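Local coordinates for protein polyketide cyclase / dehydrase and lipid transport (Nitrosospira multiformis, PDB 3P51) that is of unknown function but probably binds a small hydrophobic ligand in a Bet v 1-like fold, at residues A[10-13]-A[14-18]; A[81-85]-A[86-90]. All blocks are in the same frame, centred on the assembly; numbering follows the deposited sequence.

Overall arrangement
Contact 1 (10-13 with 14-18) comes first along the chain, where strand 3-10 gives way to helix 14-21; contact 2 (81-85 with 86-90) follows, leading from the loop after strand 71-78 into strand 88-100. The contacts lie on opposite sides of the chain's centre, their centres about 33 Å and their nearest atoms about 20 Å apart. Both still meet the same elements: contact 2 begins strand 88-100, which contact 1 reaches at Leu97 and Pro99, while strand 105-116 offers Thr106 to contact 1 and Ser116 to contact 2. Helix 120-139 likewise receives contact 2 near its start, with contact 1 touching Phe140 just beyond its end. The two thus mark opposite ends of the helix-grip fold.

Contact 1 of 2, residues A[10-13]-A[14-18]; sequences VDAP and VERVW
Pro13 O receives the amide of Val17 in the first i to i+4 bond of the helix, and Arg16 N adds only a weak, bent one. The Val17 N to Pro13 O bond, 3.1 Å long, is close to straight (165° at the hydrogen) and lies in the carbonyl plane. The Arg16 N to Pro13 O distance is 3.0 Å, but the angle falls to 127°. Val17 also carries the apolar side of the contact. Its CG1 stands anti to the backbone N (chi1 -177°), which leaves CG2 beside that nitrogen, facing back toward the incoming chain. There Val17 CG2 meets Val10 CG1 and Ala12 CB, each at 4.0 Å. Farther out, the Pro13 ring lays CG against Arg16 CB at 4.1 Å, and Arg16 NH1 reaches Ala12 CB obliquely at 4.0 Å. An inverse gamma turn centred on Asp11 redirects the chain, closed by Ala12 N to Val10 O at 2.8 Å, and Asp11 forms a salt bridge with Arg145. Thr106 hydrogen-bonds Ala12 O, while Val14 and Val17 pack on Leu97. With Pro13 at the N-cap position, this is the strand-to-helix turn that follows the first strand of the Bet v 1-like helix-grip fold.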
loop_
_atom_site.group_PDB
_atom_site.type_symbol
_atom_site.label_atom_id
_atom_site.label_comp_id
_atom_site.label_asym_id
_atom_site.label_seq_id
_atom_site.Cartn_x
_atom_site.Cartn_y
_atom_site.Cartn_z
ATOM N N VAL A 10 -15.445 -11.201 12.680
ATOM C CA VAL A 10 -16.761 -11.740 12.347
ATOM C C VAL A 10 -16.653 -13.258 12.170
ATOM O O VAL A 10 -15.798 -13.734 11.413
ATOM C CB VAL A 10 -17.271 -11.107 11.029
ATOM C CG1 VAL A 10 -18.519 -11.781 10.555
ATOM C CG2 VAL A 10 -17.512 -9.612 11.202
ATOM N N ASP A 11 -17.506 -14.020 12.857
ATOM C CA ASP A 11 -17.431 -15.484 12.797
ATOM C C ASP A 11 -18.082 -16.064 11.534
ATOM O O ASP A 11 -19.128 -16.717 11.596
ATOM C CB ASP A 11 -18.021 -16.142 14.055
ATOM C CG ASP A 11 -17.685 -17.637 14.152
ATOM O OD1 ASP A 11 -17.378 -18.254 13.111
ATOM O OD2 ASP A 11 -17.718 -18.202 15.267
ATOM N N ALA A 12 -17.445 -15.819 10.396
ATOM C CA ALA A 12 -17.874 -16.369 9.120
ATOM C C ALA A 12 -16.697 -16.292 8.159
ATOM O O ALA A 12 -15.815 -15.447 8.319
ATOM C CB ALA A 12 -19.043 -15.590 8.577
ATOM N N PRO A 13 -16.668 -17.186 7.166
ATOM C CA PRO A 13 -15.539 -17.178 6.233
ATOM C C PRO A 13 -15.547 -15.916 5.390
ATOM O O PRO A 13 -16.607 -15.335 5.148
ATOM C CB PRO A 13 -15.757 -18.441 5.387
ATOM C CG PRO A 13 -17.164 -18.846 5.602
ATOM C CD PRO A 13 -17.598 -18.304 6.929
ATOM N N VAL A 14 -14.366 -15.483 4.966
ATOM C CA VAL A 14 -14.223 -14.195 4.295
ATOM C C VAL A 14 -15.027 -14.128 2.996
ATOM O O VAL A 14 -15.546 -13.071 2.652
ATOM C CB VAL A 14 -12.737 -13.853 4.043
ATOM C CG1 VAL A 14 -12.153 -14.757 2.957
ATOM C CG2 VAL A 14 -12.560 -12.375 3.683
ATOM N N GLU A 15 -15.132 -15.249 2.280
ATOM C CA GLU A 15 -15.908 -15.291 1.036
ATOM C C GLU A 15 -17.375 -14.959 1.284
ATOM O O GLU A 15 -18.027 -14.313 0.462
ATOM C CB GLU A 15 -15.820 -16.662 0.372
ATOM C CG GLU A 15 -14.444 -17.038 -0.182
ATOM C CD GLU A 15 -13.492 -17.575 0.879
ATOM O OE1 GLU A 15 -13.956 -17.885 2.004
ATOM O OE2 GLU A 15 -12.279 -17.687 0.579
ATOM N N ARG A 16 -17.896 -15.417 2.414
ATOM C CA ARG A 16 -19.286 -15.155 2.769
ATOM C C ARG A 16 -19.498 -13.703 3.184
ATOM O O ARG A 16 -20.479 -13.054 2.782
ATOM C CB ARG A 16 -19.710 -16.092 3.898
ATOM C CG ARG A 16 -21.191 -16.107 4.187
ATOM C CD ARG A 16 -21.624 -17.511 4.562
ATOM N NE ARG A 16 -22.987 -17.541 5.081
ATOM C CZ ARG A 16 -23.291 -17.519 6.374
ATOM N NH1 ARG A 16 -22.328 -17.465 7.286
ATOM N NH2 ARG A 16 -24.561 -17.552 6.757
ATOM N N VAL A 17 -18.591 -13.185 4.002
ATOM C CA VAL A 17 -18.708 -11.794 4.422
ATOM C C VAL A 17 -18.599 -10.878 3.212
ATOM O O VAL A 17 -19.391 -9.956 3.054
ATOM C CB VAL A 17 -17.648 -11.401 5.459
ATOM C CG1 VAL A 17 -17.879 -9.971 5.890
ATOM C CG2 VAL A 17 -17.715 -12.329 6.676
ATOM N N TRP A 18 -17.620 -11.135 2.349
ATOM C CA TRP A 18 -17.458 -10.314 1.149
ATOM C C TRP A 18 -18.720 -10.373 0.290
ATOM O O TRP A 18 -19.215 -9.349 -0.170
ATOM C CB TRP A 18 -16.225 -10.758 0.342
ATOM C CG TRP A 18 -15.928 -9.888 -0.873
ATOM C CD1 TRP A 18 -15.850 -10.302 -2.179
ATOM C CD2 TRP A 18 -15.686 -8.470 -0.892
ATOM N NE1 TRP A 18 -15.569 -9.233 -2.999
ATOM C CE2 TRP A 18 -15.456 -8.102 -2.239
ATOM C CE3 TRP A 18 -15.626 -7.482 0.097
ATOM C CZ2 TRP A 18 -15.178 -6.780 -2.625
ATOM C CZ3 TRP A 18 -15.355 -6.152 -0.289
ATOM C CH2 TRP A 18 -15.136 -5.824 -1.637
#

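Contact 2 of 2, residues A[81-85]-A[86-90]; sequences SPVSS and GEIYN
Glu87 OE2 is gripped by three donors of the preceding loop: Ser84 OG at 2.6 Å, Ser81 OG at 2.9 Å and Ser84 N at 3.2 Å. The Ser81 hydroxyl comes on the syn side, close to the carboxylate plane, the Ser84 amide meets the anti lone pair of OE2, and the Ser84 hydroxyl descends from above the plane, 51° out of it. The carboxylate gets there because Glu87 CG sits between the backbone N and the carbonyl carbon (chi1 51°) and the chain bends at chi2, folding back over the turn. With an alanine in its place, both hydroxyls and the Ser84 amide would probably lose their shared acceptor, and the segment holding the cis peptide bond before Pro82 is likely to become more mobile. Ser84 O in turn takes two amides: Ile88 N at 3.1 Å, almost in line with the carbonyl bond, and Glu87 N at 3.0 Å, from above the carbonyl plane. Beyond the polar network, Ile88 CD1 lies 3.8 Å from Val83 CB, the two side chains running side by side. Val83 continues onto Ala121 and Met125 of helix 120-139, Ile88 onto Trp114, and Tyr89 packs on Thr119 of the second subunit. The backbone angles of Ser85 and Gly86 with the Glu87 N bond identify a type I beta turn, which the Ile88 N bond extends into an alpha turn leading into strand 88-100.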
loop_
_atom_site.group_PDB
_atom_site.type_symbol
_atom_site.label_atom_id
_atom_site.label_comp_id
_atom_site.label_asym_id
_atom_site.label_seq_id
_atom_site.Cartn_x
_atom_site.Cartn_y
_atom_site.Cartn_z
ATOM N N SER A 81 -24.744 17.478 9.626
ATOM C CA SER A 81 -23.814 17.986 10.630
ATOM C C SER A 81 -23.614 16.862 11.652
ATOM O O SER A 81 -24.569 16.160 11.989
ATOM C CB SER A 81 -24.371 19.268 11.273
ATOM O OG SER A 81 -23.368 19.979 12.000
ATOM N N PRO A 82 -22.373 16.668 12.136
ATOM C CA PRO A 82 -21.188 17.502 11.921
ATOM C C PRO A 82 -20.294 17.058 10.753
ATOM O O PRO A 82 -19.120 17.442 10.719
ATOM C CB PRO A 82 -20.427 17.304 13.226
ATOM C CG PRO A 82 -20.653 15.842 13.516
ATOM C CD PRO A 82 -22.072 15.548 13.051
ATOM N N VAL A 83 -20.815 16.265 9.818
ATOM C CA VAL A 83 -20.042 15.913 8.626
ATOM C C VAL A 83 -20.607 16.508 7.331
ATOM O O VAL A 83 -20.486 15.905 6.267
ATOM C CB VAL A 83 -19.877 14.382 8.457
ATOM C CG1 VAL A 83 -18.920 13.816 9.511
ATOM C CG2 VAL A 83 -21.231 13.698 8.517
ATOM N N SER A 84 -21.213 17.691 7.416
ATOM C CA SER A 84 -21.708 18.371 6.227
ATOM C C SER A 84 -20.535 18.950 5.441
ATOM O O SER A 84 -19.437 19.114 5.983
ATOM C CB SER A 84 -22.672 19.498 6.610
ATOM O OG SER A 84 -21.960 20.632 7.079
ATOM N N SER A 85 -20.772 19.287 4.179
ATOM C CA SER A 85 -19.701 19.784 3.322
ATOM C C SER A 85 -19.272 21.191 3.710
ATOM O O SER A 85 -18.250 21.685 3.231
ATOM C CB SER A 85 -20.081 19.712 1.836
ATOM O OG SER A 85 -21.348 20.283 1.590
ATOM N N GLY A 86 -20.049 21.822 4.588
ATOM C CA GLY A 86 -19.710 23.138 5.094
ATOM C C GLY A 86 -18.719 23.053 6.238
ATOM O O GLY A 86 -18.030 24.019 6.538
ATOM N N GLU A 87 -18.624 21.891 6.876
ATOM C CA GLU A 87 -17.715 21.764 8.013
ATOM C C GLU A 87 -16.508 20.832 7.810
ATOM O O GLU A 87 -15.502 20.979 8.499
ATOM C CB GLU A 87 -18.478 21.435 9.299
ATOM C CG GLU A 87 -19.424 20.269 9.187
ATOM C CD GLU A 87 -20.692 20.476 9.993
ATOM O OE1 GLU A 87 -20.658 21.204 11.007
ATOM O OE2 GLU A 87 -21.732 19.904 9.606
ATOM N N ILE A 88 -16.593 19.894 6.867
ATOM C CA ILE A 88 -15.435 19.067 6.532
ATOM C C ILE A 88 -15.212 19.001 5.024
ATOM O O ILE A 88 -16.096 19.357 4.244
ATOM C CB ILE A 88 -15.576 17.627 7.077
ATOM C CG1 ILE A 88 -16.681 16.869 6.337
ATOM C CG2 ILE A 88 -15.848 17.648 8.571
ATOM C CD1 ILE A 88 -16.689 15.337 6.613
ATOM N N TYR A 89 -14.025 18.553 4.617
ATOM C CA TYR A 89 -13.765 18.278 3.205
ATOM C C TYR A 89 -12.834 17.083 3.019
ATOM O O TYR A 89 -12.171 16.643 3.967
ATOM C CB TYR A 89 -13.249 19.514 2.451
ATOM C CG TYR A 89 -11.939 20.104 2.933
ATOM C CD1 TYR A 89 -10.736 19.802 2.293
ATOM C CD2 TYR A 89 -11.906 21.011 3.992
ATOM C CE1 TYR A 89 -9.531 20.366 2.714
ATOM C CE2 TYR A 89 -10.706 21.581 4.421
ATOM C CZ TYR A 89 -9.525 21.255 3.779
ATOM O OH TYR A 89 -8.340 21.814 4.212
ATOM N N ASN A 90 -12.814 16.548 1.800
ATOM C CA ASN A 90 -11.986 15.392 1.476
ATOM C C ASN A 90 -12.216 14.216 2.412
ATOM O O ASN A 90 -11.259 13.582 2.851
ATOM C CB ASN A 90 -10.501 15.767 1.497
ATOM C CG ASN A 90 -10.143 16.787 0.434
ATOM O OD1 ASN A 90 -10.907 17.010 -0.509
ATOM N ND2 ASN A 90 -8.971 17.411 0.574
#